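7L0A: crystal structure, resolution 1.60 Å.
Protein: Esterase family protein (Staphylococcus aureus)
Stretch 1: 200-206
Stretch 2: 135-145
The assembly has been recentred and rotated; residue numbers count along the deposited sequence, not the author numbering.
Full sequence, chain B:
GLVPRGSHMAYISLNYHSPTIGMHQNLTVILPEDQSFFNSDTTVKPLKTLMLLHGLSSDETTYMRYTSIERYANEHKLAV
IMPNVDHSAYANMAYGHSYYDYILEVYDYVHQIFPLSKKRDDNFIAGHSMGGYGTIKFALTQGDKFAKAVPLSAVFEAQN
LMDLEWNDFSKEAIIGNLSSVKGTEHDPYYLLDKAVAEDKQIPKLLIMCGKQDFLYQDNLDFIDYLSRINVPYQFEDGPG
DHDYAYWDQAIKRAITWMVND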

# COMPACT_ATOMS: atom_id res chain seq x y z
N LYS B 200 -22.78 -8.64 -24.52
CA LYS B 200 -21.66 -8.37 -23.64
C LYS B 200 -21.30 -9.64 -22.87
O LYS B 200 -22.16 -10.49 -22.58
CB LYS B 200 -21.98 -7.23 -22.68
CG LYS B 200 -21.77 -5.83 -23.32
CD LYS B 200 -20.30 -5.58 -23.67
CE LYS B 200 -20.14 -4.44 -24.69
NZ LYS B 200 -21.02 -3.28 -24.38
N GLN B 201 -20.00 -9.80 -22.64
CA GLN B 201 -19.51 -10.78 -21.70
C GLN B 201 -20.13 -10.53 -20.33
O GLN B 201 -20.10 -9.41 -19.83
CB GLN B 201 -17.99 -10.67 -21.62
CG GLN B 201 -17.26 -11.90 -22.03
CD GLN B 201 -15.78 -11.66 -22.24
OE1 GLN B 201 -15.33 -10.52 -22.42
NE2 GLN B 201 -15.01 -12.73 -22.22
N ILE B 202 -20.69 -11.57 -19.73
CA ILE B 202 -21.16 -11.52 -18.34
C ILE B 202 -20.27 -12.44 -17.53
O ILE B 202 -20.08 -13.60 -17.93
CB ILE B 202 -22.64 -11.94 -18.21
CG1 ILE B 202 -23.54 -11.03 -19.06
CG2 ILE B 202 -23.09 -11.91 -16.74
CD1 ILE B 202 -25.01 -11.36 -18.96
N PRO B 203 -19.71 -11.98 -16.43
CA PRO B 203 -18.87 -12.86 -15.60
C PRO B 203 -19.66 -14.06 -15.11
O PRO B 203 -20.88 -14.02 -14.97
CB PRO B 203 -18.44 -11.97 -14.43
CG PRO B 203 -18.65 -10.55 -14.92
CD PRO B 203 -19.80 -10.61 -15.88
N LYS B 204 -18.94 -15.15 -14.81
CA LYS B 204 -19.58 -16.24 -14.09
C LYS B 204 -20.11 -15.70 -12.75
O LYS B 204 -19.40 -14.98 -12.04
CB LYS B 204 -18.59 -17.38 -13.87
CG LYS B 204 -19.23 -18.74 -13.63
CD LYS B 204 -18.19 -19.86 -13.70
CE LYS B 204 -18.75 -21.16 -13.16
NZ LYS B 204 -17.76 -22.26 -13.17
N LEU B 205 -21.36 -16.04 -12.43
CA LEU B 205 -22.05 -15.50 -11.27
C LEU B 205 -22.25 -16.54 -10.18
O LEU B 205 -22.78 -17.64 -10.45
CB LEU B 205 -23.41 -14.95 -11.69
CG LEU B 205 -23.41 -13.74 -12.60
CD1 LEU B 205 -24.85 -13.48 -13.07
CD2 LEU B 205 -22.85 -12.53 -11.88
N LEU B 206 -21.85 -16.19 -8.96
CA LEU B 206 -22.20 -16.93 -7.75
C LEU B 206 -22.97 -15.96 -6.87
O LEU B 206 -22.40 -14.96 -6.40
CB LEU B 206 -20.97 -17.50 -7.04
CG LEU B 206 -21.28 -18.09 -5.68
CD1 LEU B 206 -22.20 -19.27 -5.76
CD2 LEU B 206 -19.96 -18.46 -5.00
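Stretch 2, residues 135-145: TIKFALTQGDK

Stretch 2 opens as the last part of a helix that begins earlier in the chain. Ala-139 N donates to Thr-135 O at 2.9 Å, and Leu-140 N donates to Ile-136 O at 3.1 Å. Gln-142 N still reaches Phe-138 O at 2.7 Å. From Gln-142 on, the chain is loop or turn, and Lys-145 N bonds to Gln-142 O at 2.9 Å.

Stretch 1 is extended. Residues 200-203 are loop, and a strand starts at Lys-204. The two stretches run in opposite senses: Gln-201 meets Gly-143 and Asp-144, Pro-203 meets Ala-139, and Leu-205 meets Ile-136. The nearest CA atoms across the stretches are those of Ile-202 and Gly-143, 4.9 Å apart.

No direct hydrogen bond joins the stretches. Gly-143 CA makes a CA-H...O contact with Gln-201 O at 3.3 Å, with an angle of 164° at the hydrogen. Gly-143 has no side chain, and this permits the approach. An ideal CB on Gly-143 would lie 1.8 Å from Gln-201 O, a clash. One water bridges the backbones, donating to Ala-139 O at 2.8 Å and to Gln-201 O at 2.5 Å.

The side-chain contacts are mainly apolar. The CA-to-CB bond of Pro-203 points toward stretch 2. Pro-203 CD lies 3.0 Å from Ala-139 O and 3.9 Å from Ala-139 CB. The small alanine side chain also meets Leu-205, with CD2 of Leu-205 4.4 Å from CB of Ala-139. Leu-205 CD2 lies 4.2 Å from Ile-136 CD1. Leu-140 has its CA-to-CB bond directed away, yet its side chain returns, and its CD2 is 4.3 Å from Ile-202 CD1. At the exposed margin, Gln-201 OE1 lies 3.7 Å from Asp-144 CA. The CA-to-CB bond of Thr-141 points away from stretch 1; Thr-141 OG1 donates to Lys-137 O at 2.7 Å.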

# COMPACT_ATOMS: atom_id res chain seq x y z
N THR B 135 -21.51 -4.95 -7.14
CA THR B 135 -20.96 -6.11 -7.82
C THR B 135 -21.73 -6.43 -9.08
O THR B 135 -21.12 -6.64 -10.14
CB THR B 135 -20.94 -7.32 -6.89
OG1 THR B 135 -20.00 -7.06 -5.84
CG2 THR B 135 -20.47 -8.57 -7.61
N ILE B 136 -23.07 -6.48 -8.99
CA ILE B 136 -23.87 -6.82 -10.17
C ILE B 136 -23.82 -5.70 -11.20
O ILE B 136 -23.79 -5.97 -12.41
CB ILE B 136 -25.31 -7.17 -9.77
CG1 ILE B 136 -26.03 -7.90 -10.92
CG2 ILE B 136 -26.14 -5.99 -9.36
CD1 ILE B 136 -25.50 -9.29 -11.20
N LYS B 137 -23.72 -4.43 -10.76
CA LYS B 137 -23.59 -3.35 -11.75
C LYS B 137 -22.26 -3.48 -12.52
O LYS B 137 -22.24 -3.31 -13.74
CB LYS B 137 -23.69 -1.99 -11.07
CG LYS B 137 -23.42 -0.84 -12.01
CD LYS B 137 -24.03 0.47 -11.56
CE LYS B 137 -23.85 1.54 -12.66
NZ LYS B 137 -24.71 2.74 -12.48
N PHE B 138 -21.16 -3.77 -11.83
CA PHE B 138 -19.88 -3.94 -12.52
C PHE B 138 -19.87 -5.21 -13.37
O PHE B 138 -19.29 -5.21 -14.46
CB PHE B 138 -18.71 -3.94 -11.51
CG PHE B 138 -18.48 -2.58 -10.89
CD1 PHE B 138 -18.10 -1.50 -11.66
CD2 PHE B 138 -18.66 -2.40 -9.53
CE1 PHE B 138 -17.92 -0.25 -11.08
CE2 PHE B 138 -18.48 -1.16 -8.93
CZ PHE B 138 -18.12 -0.09 -9.72
N ALA B 139 -20.52 -6.28 -12.91
CA ALA B 139 -20.62 -7.48 -13.73
C ALA B 139 -21.32 -7.21 -15.06
O ALA B 139 -20.95 -7.83 -16.07
CB ALA B 139 -21.37 -8.58 -12.99
N LEU B 140 -22.30 -6.32 -15.08
CA LEU B 140 -23.10 -6.09 -16.26
C LEU B 140 -22.64 -4.90 -17.09
O LEU B 140 -23.18 -4.71 -18.19
CB LEU B 140 -24.57 -5.89 -15.87
CG LEU B 140 -25.26 -7.05 -15.14
CD1 LEU B 140 -26.61 -6.70 -14.55
CD2 LEU B 140 -25.43 -8.26 -16.08
N THR B 141 -21.68 -4.11 -16.61
CA THR B 141 -21.11 -2.99 -17.37
C THR B 141 -19.61 -3.12 -17.64
O THR B 141 -19.11 -2.47 -18.56
CB THR B 141 -21.36 -1.66 -16.64
OG1 THR B 141 -20.72 -1.70 -15.36
CG2 THR B 141 -22.87 -1.41 -16.48
N GLN B 142 -18.89 -3.91 -16.84
CA GLN B 142 -17.47 -4.16 -16.97
C GLN B 142 -17.19 -5.66 -17.07
O GLN B 142 -16.22 -6.17 -16.48
CB GLN B 142 -16.73 -3.54 -15.79
CG GLN B 142 -16.89 -2.04 -15.69
CD GLN B 142 -16.04 -1.29 -16.70
OE1 GLN B 142 -14.93 -1.72 -17.05
NE2 GLN B 142 -16.53 -0.14 -17.15
N GLY B 143 -18.05 -6.38 -17.80
CA GLY B 143 -17.93 -7.82 -17.94
C GLY B 143 -16.65 -8.30 -18.59
O GLY B 143 -16.27 -9.46 -18.41
N ASP B 144 -15.99 -7.44 -19.38
CA ASP B 144 -14.71 -7.77 -19.99
C ASP B 144 -13.55 -7.60 -19.03
O ASP B 144 -12.41 -7.94 -19.37
CB ASP B 144 -14.49 -6.92 -21.25
CG ASP B 144 -14.46 -5.43 -20.96
OD1 ASP B 144 -14.92 -5.00 -19.88
OD2 ASP B 144 -13.98 -4.68 -21.84
N LYS B 145 -13.80 -7.09 -17.83
CA LYS B 145 -12.78 -6.87 -16.82
C LYS B 145 -12.73 -7.96 -15.76
O LYS B 145 -11.65 -8.27 -15.24
CB LYS B 145 -13.04 -5.51 -16.15
CG LYS B 145 -11.95 -4.93 -15.29
CD LYS B 145 -12.25 -3.44 -15.00
CE LYS B 145 -11.21 -2.49 -15.63
NZ LYS B 145 -11.69 -1.70 -16.77
O HOH W 1 -21.44 -7.56 -18.85